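Local coordinates for De novo designed switch protein caging a hemagglutinin binder (sCageHA267_1S) (Synthetic construct, PDB 7CBC) that probably works as a designed biosensor switch, a six-helix bundle that holds a hemagglutinin-binding module caged until it is released, at residues Q112-R117 and K175-R180; Q16-R21 and A79-K84; R180-A185 and E202-H207. All coordinates share one frame; numbering follows the deposited sequence.

Interaction 1 of 3, residues Q112-R117 and K175-R180; sequences QDLNLR and KRESER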
loop_
_atom_site.group_PDB
_atom_site.type_symbol
_atom_site.label_atom_id
_atom_site.label_comp_id
_atom_site.label_asym_id
_atom_site.label_seq_id
_atom_site.Cartn_x
_atom_site.Cartn_y
_atom_site.Cartn_z
ATOM N N GLN A 112 -8.874 -9.245 5.722
ATOM C CA GLN A 112 -8.517 -7.878 6.063
ATOM C C GLN A 112 -7.390 -7.831 7.081
ATOM O O GLN A 112 -6.557 -6.928 7.036
ATOM C CB GLN A 112 -9.742 -7.126 6.566
ATOM C CG GLN A 112 -9.490 -5.682 6.929
ATOM C CD GLN A 112 -8.957 -4.845 5.779
ATOM O OE1 GLN A 112 -8.804 -5.315 4.647
ATOM N NE2 GLN A 112 -8.661 -3.584 6.073
ATOM N N ASP A 113 -7.324 -8.796 7.993
ATOM C CA ASP A 113 -6.206 -8.792 8.922
ATOM C C ASP A 113 -4.894 -9.057 8.194
ATOM O O ASP A 113 -3.860 -8.474 8.548
ATOM C CB ASP A 113 -6.439 -9.812 10.031
ATOM C CG ASP A 113 -5.371 -9.754 11.104
ATOM O OD1 ASP A 113 -4.471 -10.616 11.080
ATOM O OD2 ASP A 113 -5.428 -8.847 11.963
ATOM N N LEU A 114 -4.916 -9.907 7.160
ATOM C CA LEU A 114 -3.719 -10.090 6.337
ATOM C C LEU A 114 -3.285 -8.778 5.704
ATOM O O LEU A 114 -2.094 -8.430 5.708
ATOM C CB LEU A 114 -3.973 -11.120 5.238
ATOM C CG LEU A 114 -4.173 -12.588 5.579
ATOM C CD1 LEU A 114 -4.339 -13.352 4.273
ATOM C CD2 LEU A 114 -2.994 -13.117 6.384
ATOM N N ASN A 115 -4.242 -8.044 5.127
ATOM C CA ASN A 115 -3.903 -6.792 4.461
ATOM C C ASN A 115 -3.225 -5.822 5.421
ATOM O O ASN A 115 -2.250 -5.162 5.054
ATOM C CB ASN A 115 -5.159 -6.176 3.845
ATOM C CG ASN A 115 -5.733 -7.036 2.739
ATOM O OD1 ASN A 115 -5.002 -7.731 2.034
ATOM N ND2 ASN A 115 -7.044 -7.005 2.588
ATOM N N LEU A 116 -3.701 -5.752 6.666
ATOM C CA LEU A 116 -3.107 -4.843 7.645
ATOM C C LEU A 116 -1.698 -5.281 8.031
ATOM O O LEU A 116 -0.769 -4.466 8.036
ATOM C CB LEU A 116 -4.012 -4.754 8.874
ATOM C CG LEU A 116 -5.329 -4.061 8.541
ATOM C CD1 LEU A 116 -6.239 -3.952 9.754
ATOM C CD2 LEU A 116 -5.037 -2.694 7.971
ATOM N N ARG A 117 -1.508 -6.569 8.330
ATOM C CA ARG A 117 -0.162 -7.061 8.620
ATOM C C ARG A 117 0.792 -6.833 7.454
ATOM O O ARG A 117 1.982 -6.559 7.664
ATOM C CB ARG A 117 -0.219 -8.543 8.996
ATOM C CG ARG A 117 -0.912 -8.758 10.328
ATOM C CD ARG A 117 -1.395 -10.188 10.547
ATOM N NE ARG A 117 -1.853 -10.357 11.924
ATOM C CZ ARG A 117 -1.034 -10.628 12.936
ATOM N NH1 ARG A 117 0.269 -10.768 12.707
ATOM N NH2 ARG A 117 -1.508 -10.751 14.172
ATOM N N LYS A 175 -0.422 -12.861 -0.356
ATOM C CA LYS A 175 -1.133 -13.370 -1.519
ATOM C C LYS A 175 -1.510 -14.834 -1.326
ATOM O O LYS A 175 -2.677 -15.218 -1.474
ATOM C CB LYS A 175 -0.282 -13.191 -2.774
ATOM C CG LYS A 175 -0.932 -13.801 -4.016
ATOM C CD LYS A 175 -0.158 -13.485 -5.292
ATOM C CE LYS A 175 -0.877 -14.055 -6.501
ATOM N NZ LYS A 175 -2.295 -13.596 -6.554
ATOM N N ARG A 176 -0.533 -15.666 -0.973
ATOM C CA ARG A 176 -0.804 -17.087 -0.863
ATOM C C ARG A 176 -1.794 -17.391 0.253
ATOM O O ARG A 176 -2.623 -18.292 0.106
ATOM C CB ARG A 176 0.500 -17.841 -0.657
ATOM C CG ARG A 176 1.267 -18.104 -1.953
ATOM C CD ARG A 176 2.342 -19.134 -1.693
ATOM N NE ARG A 176 1.890 -20.022 -0.625
ATOM C CZ ARG A 176 1.094 -21.069 -0.812
ATOM N NH1 ARG A 176 0.677 -21.379 -2.038
ATOM N NH2 ARG A 176 0.711 -21.799 0.231
ATOM N N GLU A 177 -1.741 -16.638 1.355
ATOM C CA GLU A 177 -2.683 -16.843 2.456
ATOM C C GLU A 177 -4.086 -16.318 2.118
ATOM O O GLU A 177 -5.087 -16.810 2.662
ATOM C CB GLU A 177 -2.115 -16.187 3.724
ATOM C CG GLU A 177 -2.867 -16.498 5.027
ATOM C CD GLU A 177 -3.078 -17.988 5.272
ATOM O OE1 GLU A 177 -2.168 -18.787 4.947
ATOM O OE2 GLU A 177 -4.159 -18.362 5.795
ATOM N N SER A 178 -4.185 -15.335 1.219
ATOM C CA SER A 178 -5.491 -14.875 0.765
ATOM C C SER A 178 -6.180 -15.937 -0.082
ATOM O O SER A 178 -7.382 -16.192 0.074
ATOM C CB SER A 178 -5.342 -13.577 -0.023
ATOM O OG SER A 178 -5.070 -12.494 0.838
ATOM N N GLU A 179 -5.430 -16.558 -0.995
ATOM C CA GLU A 179 -5.991 -17.615 -1.823
ATOM C C GLU A 179 -6.346 -18.838 -0.993
ATOM O O GLU A 179 -7.357 -19.497 -1.259
ATOM C CB GLU A 179 -5.013 -17.973 -2.934
ATOM C CG GLU A 179 -5.152 -17.040 -4.113
ATOM C CD GLU A 179 -3.856 -16.789 -4.836
ATOM O OE1 GLU A 179 -2.808 -17.349 -4.428
ATOM O OE2 GLU A 179 -3.899 -16.018 -5.821
ATOM N N ARG A 180 -5.540 -19.146 0.024
ATOM C CA ARG A 180 -5.844 -20.294 0.869
ATOM C C ARG A 180 -7.128 -20.068 1.657
ATOM O O ARG A 180 -7.927 -20.995 1.826
ATOM C CB ARG A 180 -4.663 -20.597 1.795
ATOM C CG ARG A 180 -4.915 -21.773 2.726
ATOM C CD ARG A 180 -4.097 -21.679 4.000
ATOM N NE ARG A 180 -4.660 -20.670 4.893
ATOM C CZ ARG A 180 -5.818 -20.800 5.542
ATOM N NH1 ARG A 180 -6.542 -21.904 5.407
ATOM N NH2 ARG A 180 -6.252 -19.818 6.325
#
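Glu177, which packs against Leu114 through CB and CG, sets its carboxylate at the edge of the Arg180 guanidinium, with Glu177 CD in the guanidinium plane. Arg180 NE and NH2 both turn side-on to one oxygen, Glu177 OE2; the modelled NE to OE2 separation of 2.5 Å is short enough for its exact value to be doubtful, but the ion pairing is plain. Arg117 also has its acid partner at the guanidinium edge, Asp113 CG lying in plane, but through a single bond, Arg117 NE to Asp113 OD1 at 2.8 Å. Each salt bridge stays within its own helix, 99-142 or 146-190, neighbours in the designed six-helix bundle, and of these two pairs only Arg180-Glu177 includes a residue that touches across the contact. No hydrogen bond or salt bridge crosses between the segments; Leu114 makes the contact by van der Waals packing. It straddles Glu177 CG, its CD1 and CD2 each 3.6 Å from that carbon, and the two side chains cross at about a right angle. Glu177 leaves its helix with CG opposite the backbone N (chi1 -171°) and then bends at chi2 (52°), which presents the methylenes to Leu114 while the carboxylate runs on to Arg180. An alanine here keeps only CB, so Leu114 CD2 would probably lose most of its packing, and Arg180 would be left to its long, weak ion pairs with Glu184 and Glu110. Deeper in, the amides form a polar layer. Asn115 ND2 points almost straight at Gln112 OE1 (N-H...O 174°, 3.2 Å). Gln211 NE2 joins the two helices by bonding both Asn115 OD1 and Ser178 OG, the latter also bonded to Ala174 O. Against this satisfied hydroxyl Leu114 lays one methyl, CD1 standing 3.6 Å from Ser178 OG.

Interaction 2 of 3, residues Q16-R21 and A79-K84; sequences QRLNIR and AKESEK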
loop_
_atom_site.group_PDB
_atom_site.type_symbol
_atom_site.label_atom_id
_atom_site.label_comp_id
_atom_site.label_asym_id
_atom_site.label_seq_id
_atom_site.Cartn_x
_atom_site.Cartn_y
_atom_site.Cartn_z
ATOM N N GLN A 16 -12.305 -2.082 1.242
ATOM C CA GLN A 16 -11.399 -1.750 0.152
ATOM C C GLN A 16 -11.102 -0.255 0.124
ATOM O O GLN A 16 -9.946 0.145 -0.045
ATOM C CB GLN A 16 -11.959 -2.220 -1.185
ATOM C CG GLN A 16 -11.068 -1.823 -2.348
ATOM C CD GLN A 16 -11.317 -2.628 -3.606
ATOM O OE1 GLN A 16 -12.116 -2.237 -4.457
ATOM N NE2 GLN A 16 -10.613 -3.752 -3.742
ATOM N N ARG A 17 -12.122 0.586 0.314
ATOM C CA ARG A 17 -11.880 2.027 0.383
ATOM C C ARG A 17 -10.858 2.349 1.464
ATOM O O ARG A 17 -9.905 3.110 1.242
ATOM C CB ARG A 17 -13.195 2.765 0.649
ATOM C CG ARG A 17 -13.085 4.300 0.662
ATOM C CD ARG A 17 -12.283 4.841 -0.523
ATOM N NE ARG A 17 -12.899 4.585 -1.824
ATOM C CZ ARG A 17 -12.338 4.907 -2.986
ATOM N NH1 ARG A 17 -11.153 5.506 -2.998
ATOM N NH2 ARG A 17 -12.953 4.631 -4.131
ATOM N N LEU A 18 -11.048 1.766 2.644
ATOM C CA LEU A 18 -10.115 1.953 3.741
ATOM C C LEU A 18 -8.687 1.637 3.314
ATOM O O LEU A 18 -7.757 2.401 3.597
ATOM C CB LEU A 18 -10.534 1.061 4.903
ATOM C CG LEU A 18 -9.614 1.137 6.114
ATOM C CD1 LEU A 18 -10.515 1.216 7.327
ATOM C CD2 LEU A 18 -8.690 -0.076 6.205
ATOM N N ASN A 19 -8.502 0.499 2.637
ATOM C CA ASN A 19 -7.181 0.083 2.192
ATOM C C ASN A 19 -6.619 1.041 1.162
ATOM O O ASN A 19 -5.436 1.396 1.226
ATOM C CB ASN A 19 -7.250 -1.333 1.636
ATOM C CG ASN A 19 -7.577 -2.345 2.701
ATOM O OD1 ASN A 19 -7.182 -2.184 3.866
ATOM N ND2 ASN A 19 -8.289 -3.405 2.319
ATOM N N ILE A 20 -7.459 1.502 0.233
ATOM C CA ILE A 20 -7.029 2.518 -0.725
ATOM C C ILE A 20 -6.514 3.756 0.001
ATOM O O ILE A 20 -5.442 4.293 -0.320
ATOM C CB ILE A 20 -8.177 2.877 -1.681
ATOM C CG1 ILE A 20 -8.491 1.692 -2.594
ATOM C CG2 ILE A 20 -7.810 4.132 -2.486
ATOM C CD1 ILE A 20 -9.753 1.861 -3.351
ATOM N N ARG A 21 -7.283 4.247 0.974
ATOM C CA ARG A 21 -6.864 5.445 1.698
ATOM C C ARG A 21 -5.550 5.221 2.442
ATOM O O ARG A 21 -4.693 6.108 2.484
ATOM C CB ARG A 21 -7.955 5.873 2.669
ATOM C CG ARG A 21 -9.050 6.690 2.021
ATOM C CD ARG A 21 -10.230 6.829 2.965
ATOM N NE ARG A 21 -11.325 7.566 2.344
ATOM C CZ ARG A 21 -12.581 7.545 2.777
ATOM N NH1 ARG A 21 -12.901 6.817 3.836
ATOM N NH2 ARG A 21 -13.514 8.248 2.148
ATOM N N ALA A 79 -6.776 -0.116 11.313
ATOM C CA ALA A 79 -7.203 -1.319 12.024
ATOM C C ALA A 79 -8.480 -1.077 12.830
ATOM O O ALA A 79 -9.403 -1.902 12.805
ATOM C CB ALA A 79 -6.086 -1.819 12.930
ATOM N N LYS A 80 -8.559 0.053 13.545
ATOM C CA LYS A 80 -9.735 0.316 14.376
ATOM C C LYS A 80 -10.980 0.507 13.523
ATOM O O LYS A 80 -12.069 0.031 13.879
ATOM C CB LYS A 80 -9.501 1.549 15.251
ATOM C CG LYS A 80 -8.456 1.371 16.360
ATOM C CD LYS A 80 -7.812 2.712 16.730
ATOM C CE LYS A 80 -7.833 2.949 18.231
ATOM N NZ LYS A 80 -7.150 1.836 18.939
ATOM N N GLU A 81 -10.846 1.210 12.396
ATOM C CA GLU A 81 -11.984 1.369 11.503
ATOM C C GLU A 81 -12.313 0.068 10.787
ATOM O O GLU A 81 -13.482 -0.174 10.458
ATOM C CB GLU A 81 -11.722 2.486 10.494
ATOM C CG GLU A 81 -12.917 2.762 9.594
ATOM C CD GLU A 81 -12.687 3.909 8.649
ATOM O OE1 GLU A 81 -11.536 4.365 8.541
ATOM O OE2 GLU A 81 -13.660 4.361 8.018
ATOM N N SER A 82 -11.310 -0.779 10.534
ATOM C CA SER A 82 -11.587 -2.099 9.974
ATOM C C SER A 82 -12.473 -2.901 10.917
ATOM O O SER A 82 -13.409 -3.584 10.481
ATOM C CB SER A 82 -10.276 -2.853 9.699
ATOM O OG SER A 82 -9.568 -2.337 8.562
ATOM N N GLU A 83 -12.188 -2.813 12.219
ATOM C CA GLU A 83 -12.905 -3.562 13.239
ATOM C C GLU A 83 -14.305 -3.005 13.454
ATOM O O GLU A 83 -15.215 -3.754 13.826
ATOM C CB GLU A 83 -12.096 -3.539 14.540
ATOM C CG GLU A 83 -12.843 -3.980 15.793
ATOM C CD GLU A 83 -12.034 -3.756 17.068
ATOM O OE1 GLU A 83 -12.234 -4.521 18.033
ATOM O OE2 GLU A 83 -11.198 -2.821 17.108
ATOM N N LYS A 84 -14.496 -1.703 13.222
ATOM C CA LYS A 84 -15.836 -1.131 13.267
ATOM C C LYS A 84 -16.655 -1.572 12.059
ATOM O O LYS A 84 -17.823 -1.945 12.198
ATOM C CB LYS A 84 -15.763 0.395 13.345
ATOM C CG LYS A 84 -16.903 1.124 12.611
ATOM C CD LYS A 84 -18.269 0.941 13.289
ATOM C CE LYS A 84 -19.434 1.334 12.362
ATOM N NZ LYS A 84 -19.490 0.555 11.071
#
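Ser82 OG, on which Leu18 packs, has two hydrogen-bond partners: Ala78 O, one turn back in its own helix, and Gln112 NE2 of helix 99-142, from which it accepts. Its contact with the facing segment is of another kind, since Leu18 CD2 lies 3.4 Å from Ser82 OG with no polar bond between them. Ser82 OG is therefore satisfied although it faces a leucine methyl. Leu18 reaches it with CG opposite its own backbone N (chi1 179°), and the fork at CG divides the work. While CD2 goes to Ser82, CD1 lies alongside the whole Glu81 chain, 3.6 Å from Glu81 CB and 3.5 Å from Glu81 OE1. Such an even approach is possible because Glu81 is extended beyond CG (chi2 177°), so that the two side chains slide past each other in opposite directions. The Glu81 carboxylate then ends near an opposite charge without pairing: Arg21 NH1 is 4.9 Å from Glu81 OE2, close enough for a probable electrostatic attraction. Arg21 is backed on one face by Arg17, whose CG sits 3.9 Å above the centre of the Arg21 guanidinium. Arg17 in turn gives its NE to Ala299 O and touches Cys275. It thus meets the disulfide-linked C-terminal region, probably the caged binder. On the inward side Asn19 bonds Gln112 NE2 and Asn214 OD1, carrying the polar network toward helix 195-239. Leucine methyls packed over a serine and a glutamate stem, with an amide network beside them, join helix 3-46 to helix 50-93 as the first antiparallel helical hairpin of the six-helix bundle.

Interaction 3 of 3, residues R180-A185 and E202-H207; sequences RIIEEA and ELLRAH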
loop_
_atom_site.group_PDB
_atom_site.type_symbol
_atom_site.label_atom_id
_atom_site.label_comp_id
_atom_site.label_asym_id
_atom_site.label_seq_id
_atom_site.Cartn_x
_atom_site.Cartn_y
_atom_site.Cartn_z
ATOM N N ARG A 180 -5.540 -19.146 0.024
ATOM C CA ARG A 180 -5.844 -20.294 0.869
ATOM C C ARG A 180 -7.128 -20.068 1.657
ATOM O O ARG A 180 -7.927 -20.995 1.826
ATOM C CB ARG A 180 -4.663 -20.597 1.795
ATOM C CG ARG A 180 -4.915 -21.773 2.726
ATOM C CD ARG A 180 -4.097 -21.679 4.000
ATOM N NE ARG A 180 -4.660 -20.670 4.893
ATOM C CZ ARG A 180 -5.818 -20.800 5.542
ATOM N NH1 ARG A 180 -6.542 -21.904 5.407
ATOM N NH2 ARG A 180 -6.252 -19.818 6.325
ATOM N N ILE A 181 -7.355 -18.837 2.122
ATOM C CA ILE A 181 -8.616 -18.498 2.782
ATOM C C ILE A 181 -9.786 -18.724 1.834
ATOM O O ILE A 181 -10.803 -19.329 2.195
ATOM C CB ILE A 181 -8.575 -17.041 3.281
ATOM C CG1 ILE A 181 -7.721 -16.920 4.550
ATOM C CG2 ILE A 181 -9.986 -16.480 3.484
ATOM C CD1 ILE A 181 -7.093 -15.547 4.743
ATOM N N ILE A 182 -9.647 -18.247 0.599
ATOM C CA ILE A 182 -10.697 -18.400 -0.392
ATOM C C ILE A 182 -10.911 -19.871 -0.724
ATOM O O ILE A 182 -12.038 -20.374 -0.670
ATOM C CB ILE A 182 -10.361 -17.572 -1.645
ATOM C CG1 ILE A 182 -10.214 -16.100 -1.260
ATOM C CG2 ILE A 182 -11.462 -17.738 -2.700
ATOM C CD1 ILE A 182 -9.850 -15.184 -2.404
ATOM N N GLU A 183 -9.838 -20.587 -1.064
ATOM C CA GLU A 183 -9.990 -21.978 -1.484
ATOM C C GLU A 183 -10.599 -22.834 -0.377
ATOM O O GLU A 183 -11.414 -23.722 -0.650
ATOM C CB GLU A 183 -8.648 -22.546 -1.940
ATOM C CG GLU A 183 -8.677 -24.047 -2.254
ATOM C CD GLU A 183 -9.425 -24.400 -3.545
ATOM O OE1 GLU A 183 -9.684 -23.487 -4.358
ATOM O OE2 GLU A 183 -9.756 -25.593 -3.748
ATOM N N GLU A 184 -10.235 -22.572 0.879
ATOM C CA GLU A 184 -10.884 -23.258 1.993
ATOM C C GLU A 184 -12.383 -22.981 2.021
ATOM O O GLU A 184 -13.196 -23.898 2.197
ATOM C CB GLU A 184 -10.269 -22.821 3.313
ATOM C CG GLU A 184 -10.825 -23.543 4.533
ATOM C CD GLU A 184 -9.847 -24.548 5.091
ATOM O OE1 GLU A 184 -10.007 -25.750 4.781
ATOM O OE2 GLU A 184 -8.900 -24.139 5.818
ATOM N N ALA A 185 -12.763 -21.709 1.906
ATOM C CA ALA A 185 -14.173 -21.360 1.948
ATOM C C ALA A 185 -14.904 -21.899 0.723
ATOM O O ALA A 185 -16.011 -22.430 0.845
ATOM C CB ALA A 185 -14.336 -19.849 2.076
ATOM N N GLU A 202 -20.691 -17.032 -5.558
ATOM C CA GLU A 202 -20.641 -15.766 -6.288
ATOM C C GLU A 202 -20.008 -14.665 -5.443
ATOM O O GLU A 202 -19.159 -13.905 -5.924
ATOM C CB GLU A 202 -22.055 -15.360 -6.726
ATOM C CG GLU A 202 -22.535 -16.077 -8.004
ATOM C CD GLU A 202 -24.052 -16.208 -8.117
ATOM O OE1 GLU A 202 -24.799 -15.523 -7.371
ATOM O OE2 GLU A 202 -24.489 -17.006 -8.983
ATOM N N LEU A 203 -20.427 -14.548 -4.178
ATOM C CA LEU A 203 -19.837 -13.540 -3.304
ATOM C C LEU A 203 -18.365 -13.827 -3.065
ATOM O O LEU A 203 -17.538 -12.907 -3.044
ATOM C CB LEU A 203 -20.608 -13.489 -1.990
ATOM C CG LEU A 203 -21.960 -12.782 -2.158
ATOM C CD1 LEU A 203 -22.918 -13.221 -1.093
ATOM C CD2 LEU A 203 -21.743 -11.257 -2.097
ATOM N N LEU A 204 -18.009 -15.104 -2.929
ATOM C CA LEU A 204 -16.600 -15.440 -2.806
ATOM C C LEU A 204 -15.804 -14.962 -4.022
ATOM O O LEU A 204 -14.700 -14.422 -3.877
ATOM C CB LEU A 204 -16.452 -16.943 -2.596
ATOM C CG LEU A 204 -15.031 -17.394 -2.302
ATOM C CD1 LEU A 204 -14.503 -16.671 -1.066
ATOM C CD2 LEU A 204 -15.016 -18.885 -2.091
ATOM N N ARG A 205 -16.345 -15.134 -5.230
ATOM C CA ARG A 205 -15.634 -14.655 -6.414
ATOM C C ARG A 205 -15.552 -13.131 -6.456
ATOM O O ARG A 205 -14.541 -12.588 -6.914
ATOM C CB ARG A 205 -16.277 -15.197 -7.697
ATOM C CG ARG A 205 -15.790 -16.593 -8.074
ATOM C CD ARG A 205 -16.231 -16.998 -9.471
ATOM N NE ARG A 205 -17.661 -16.804 -9.707
ATOM C CZ ARG A 205 -18.598 -17.744 -9.543
ATOM N NH1 ARG A 205 -18.267 -18.961 -9.123
ATOM N NH2 ARG A 205 -19.872 -17.469 -9.799
ATOM N N ALA A 206 -16.584 -12.428 -5.982
ATOM C CA ALA A 206 -16.488 -10.974 -5.848
ATOM C C ALA A 206 -15.462 -10.580 -4.792
ATOM O O ALA A 206 -14.693 -9.626 -4.981
ATOM C CB ALA A 206 -17.851 -10.380 -5.498
ATOM N N HIS A 207 -15.436 -11.298 -3.668
ATOM C CA HIS A 207 -14.403 -11.048 -2.671
ATOM C C HIS A 207 -13.015 -11.199 -3.272
ATOM O O HIS A 207 -12.131 -10.373 -3.026
ATOM C CB HIS A 207 -14.580 -11.988 -1.484
ATOM C CG HIS A 207 -13.348 -12.139 -0.652
ATOM N ND1 HIS A 207 -12.974 -11.216 0.303
ATOM C CD2 HIS A 207 -12.389 -13.096 -0.647
ATOM C CE1 HIS A 207 -11.847 -11.607 0.871
ATOM N NE2 HIS A 207 -11.470 -12.744 0.311
#
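Leu204 is the first residue of segment 202-207 to meet the facing helix, the preceding Glu202 and Leu203 touching Phe285 of the C-terminal region instead, and it does so with all of its branched end. Its CG and CD1 each lie 3.6 Å from Ile182 CG2, while CD2 reaches past that methyl to the backbone, 3.6 Å from Ile182 O. The same CD2 also comes 4.3 Å from Ala185 CB, one turn further along helix 146-190. Leu204 thus fits over the surface between Ile182 and Ala185, its CG set opposite the backbone N (chi1 -174°). Ala206 likewise touches Phe285. One turn on from Leu204, His207 brings its imidazole to the other branch of Ile182. Ile182 CG1 lies at the ring edge, in plane, 3.9 Å from His207 NE2, whereas CD1 approaches His207 CD2 obliquely at 3.7 Å. The split follows from the Ile182 torsion: chi1 of -59° places CG1 beside the backbone N and CG2 opposite it, which sends CD1 toward the histidine and CG2 toward the leucine. His207 also touches Thr111 of helix 99-142, and an ethanol, probably from the crystallisation liquor, is bound about 4 Å from its side chain. The local axes approach to 10.7 Å. Ile182 packs against Leu204 and His207, one turn apart; with the axes at 174°, almost exactly antiparallel, and helices 146-190 and 195-239 consecutive in the chain, this is an antiparallel helical hairpin within the six-helix bundle.

How the interactions relate
The three contacts come in series along the chain: interaction 2 closes before interaction 1 opens, and interaction 3 follows. Together they tie the five long helices between residues 3 and 239. Interactions 1 and 3 share helix 146-190 and Arg180; their centres are 12 Å apart, and Leu114 CD1 packs on Ile181 CD1 at 3.6 Å. Interactions 1 and 2, centres 14 Å apart, meet through the Gln112 amide and through Leu116 CD1, which packs 3.6 Å from Ala79 CA. Interactions 2 and 3 do not touch, their centres being 20 Å apart. A buried polar layer thus links successive hairpins, consistent with a cage whose helix register is set by specific hydrogen bonds.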